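Long-range contact in probable 2-hydroxyhepta-2,4-diene-1,7-dioate isomerase (Thermus thermophilus, PDB 2DFU), which probably isomerises 2-hydroxyhepta-2,4-diene-1,7-dioate and binds a metal ion, as a member of the fumarylacetoacetate hydrolase family: residues A[100-105]-A[166-170]. Numbering follows the deposited sequence.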
loop_
_atom_site.group_PDB
_atom_site.type_symbol
_atom_site.label_atom_id
_atom_site.label_comp_id
_atom_site.label_asym_id
_atom_site.label_seq_id
_atom_site.Cartn_x
_atom_site.Cartn_y
_atom_site.Cartn_z
ATOM N N GLU A 100 7.887 13.398 -14.754
ATOM C CA GLU A 100 6.438 13.289 -14.764
ATOM C C GLU A 100 5.903 14.380 -13.853
ATOM O O GLU A 100 6.233 14.427 -12.669
ATOM C CB GLU A 100 6.001 11.913 -14.266
ATOM C CG GLU A 100 4.497 11.762 -14.107
ATOM C CD GLU A 100 4.069 10.310 -13.951
ATOM O OE1 GLU A 100 4.870 9.504 -13.425
ATOM O OE2 GLU A 100 2.927 9.979 -14.348
ATOM N N PRO A 101 5.068 15.278 -14.395
ATOM C CA PRO A 101 4.520 16.361 -13.577
ATOM C C PRO A 101 3.591 15.872 -12.477
ATOM O O PRO A 101 2.867 14.892 -12.648
ATOM C CB PRO A 101 3.766 17.228 -14.593
ATOM C CG PRO A 101 4.425 16.903 -15.912
ATOM C CD PRO A 101 4.635 15.411 -15.797
ATOM N N VAL A 102 3.640 16.551 -11.339
ATOM C CA VAL A 102 2.754 16.247 -10.227
ATOM C C VAL A 102 1.645 17.288 -10.389
ATOM O O VAL A 102 1.879 18.485 -10.229
ATOM C CB VAL A 102 3.436 16.472 -8.862
ATOM C CG1 VAL A 102 2.429 16.256 -7.740
ATOM C CG2 VAL A 102 4.621 15.533 -8.705
ATOM N N PRO A 103 0.430 16.850 -10.743
ATOM C CA PRO A 103 -0.664 17.809 -10.910
ATOM C C PRO A 103 -1.017 18.493 -9.593
ATOM O O PRO A 103 -1.106 17.832 -8.566
ATOM C CB PRO A 103 -1.818 16.936 -11.407
ATOM C CG PRO A 103 -1.129 15.786 -12.073
ATOM C CD PRO A 103 0.003 15.495 -11.126
ATOM N N TYR A 104 -1.196 19.811 -9.608
ATOM C CA TYR A 104 -1.593 20.495 -8.385
ATOM C C TYR A 104 -3.076 20.125 -8.291
ATOM O O TYR A 104 -3.885 20.580 -9.097
ATOM C CB TYR A 104 -1.418 22.008 -8.515
ATOM C CG TYR A 104 -1.492 22.704 -7.178
ATOM C CD1 TYR A 104 -2.646 22.637 -6.403
ATOM C CD2 TYR A 104 -0.386 23.379 -6.661
ATOM C CE1 TYR A 104 -2.700 23.217 -5.142
ATOM C CE2 TYR A 104 -0.427 23.963 -5.400
ATOM C CZ TYR A 104 -1.586 23.876 -4.646
ATOM O OH TYR A 104 -1.627 24.421 -3.387
ATOM N N PRO A 105 -3.443 19.289 -7.308
ATOM C CA PRO A 105 -4.814 18.818 -7.093
ATOM C C PRO A 105 -5.904 19.855 -6.887
ATOM O O PRO A 105 -5.659 20.965 -6.421
ATOM C CB PRO A 105 -4.680 17.896 -5.881
ATOM C CG PRO A 105 -3.246 17.490 -5.904
ATOM C CD PRO A 105 -2.565 18.777 -6.248
ATOM N N LYS A 166 0.641 10.516 -8.030
ATOM C CA LYS A 166 1.880 11.265 -8.248
ATOM C C LYS A 166 2.431 12.010 -7.030
ATOM O O LYS A 166 3.277 12.892 -7.179
ATOM C CB LYS A 166 1.720 12.269 -9.403
ATOM C CG LYS A 166 0.970 11.756 -10.627
ATOM C CD LYS A 166 1.508 10.431 -11.166
ATOM C CE LYS A 166 0.662 9.977 -12.360
ATOM N NZ LYS A 166 1.095 8.682 -12.929
ATOM N N PHE A 167 1.963 11.682 -5.827
ATOM C CA PHE A 167 2.486 12.360 -4.642
ATOM C C PHE A 167 3.830 11.806 -4.185
ATOM O O PHE A 167 4.277 12.075 -3.067
ATOM C CB PHE A 167 1.481 12.298 -3.493
ATOM C CG PHE A 167 0.513 13.455 -3.471
ATOM C CD1 PHE A 167 0.200 14.146 -4.643
ATOM C CD2 PHE A 167 -0.098 13.840 -2.280
ATOM C CE1 PHE A 167 -0.709 15.206 -4.628
ATOM C CE2 PHE A 167 -1.010 14.898 -2.252
ATOM C CZ PHE A 167 -1.315 15.582 -3.430
ATOM N N LEU A 168 4.485 11.035 -5.045
ATOM C CA LEU A 168 5.784 10.492 -4.679
ATOM C C LEU A 168 6.790 10.363 -5.818
ATOM O O LEU A 168 7.033 9.266 -6.329
ATOM C CB LEU A 168 5.637 9.129 -3.983
ATOM C CG LEU A 168 6.959 8.553 -3.442
ATOM C CD1 LEU A 168 7.545 9.491 -2.384
ATOM C CD2 LEU A 168 6.728 7.168 -2.859
ATOM N N PRO A 169 7.358 11.494 -6.265
ATOM C CA PRO A 169 8.349 11.408 -7.342
ATOM C C PRO A 169 9.479 10.583 -6.711
ATOM O O PRO A 169 9.813 10.797 -5.543
ATOM C CB PRO A 169 8.754 12.867 -7.551
ATOM C CG PRO A 169 7.489 13.613 -7.248
ATOM C CD PRO A 169 6.978 12.897 -6.003
ATOM N N LEU A 170 10.058 9.642 -7.451
ATOM C CA LEU A 170 11.110 8.808 -6.872
ATOM C C LEU A 170 12.193 8.472 -7.886
ATOM O O LEU A 170 11.896 8.003 -8.983
ATOM C CB LEU A 170 10.498 7.510 -6.326
ATOM C CG LEU A 170 11.395 6.599 -5.482
ATOM C CD1 LEU A 170 11.421 7.106 -4.047
ATOM C CD2 LEU A 170 10.862 5.179 -5.518
HETATM O O HOH W 1 4.042 6.986 -12.522
#
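Pro105 meets the Phe167 ring at its edge, in the ring plane. Its CG lies 3.6 Å from Phe167 CE1 and nearly as close to CZ, and the two side chains approach from opposite directions. Val102 CG1 comes to the same ring obliquely, 4.4 Å from CD1. Outside the two segments, Phe167 also touches Phe107 and Ile146. The second flat group is the carboxylate of Glu100. Lys166 NZ donates to Glu100 OE2 over 2.7 Å and forms a salt bridge with it. NZ reaches OE2 from above the carboxylate plane, 39° out of it. Glu100 OE1 accepts from a water whose O lies 2.8 Å away, and from the backbone N of Arg88; the same water reaches Lys166 NZ only weakly. With both oxygens engaged, the carboxylate of this buried residue should turn little.

Both segments belong to the fumarylacetoacetate hydrolase C-terminal region. Strand 102-104 is an outermost strand of a five-stranded mixed sheet in this chain and runs parallel to strand 250-259. Strand 168-175 pairs with 86-87 and 137-148 instead, so the contact joins two separately paired groups of strands.

Val102 packs against segment 166-170. Its CG2 is anti to the carbonyl carbon and lies 3.3 Å from Lys166 O. The same CG2 meets Pro169 CG at 3.7 Å, the side chains crossing at about a right angle. Thr254 of strand 250-259 touches both residues. The Lys166 chain bends at chi2 (-52°) and is extended beyond, which carries NZ to Glu100. On the way its CG passes Pro103 CD at 3.9 Å.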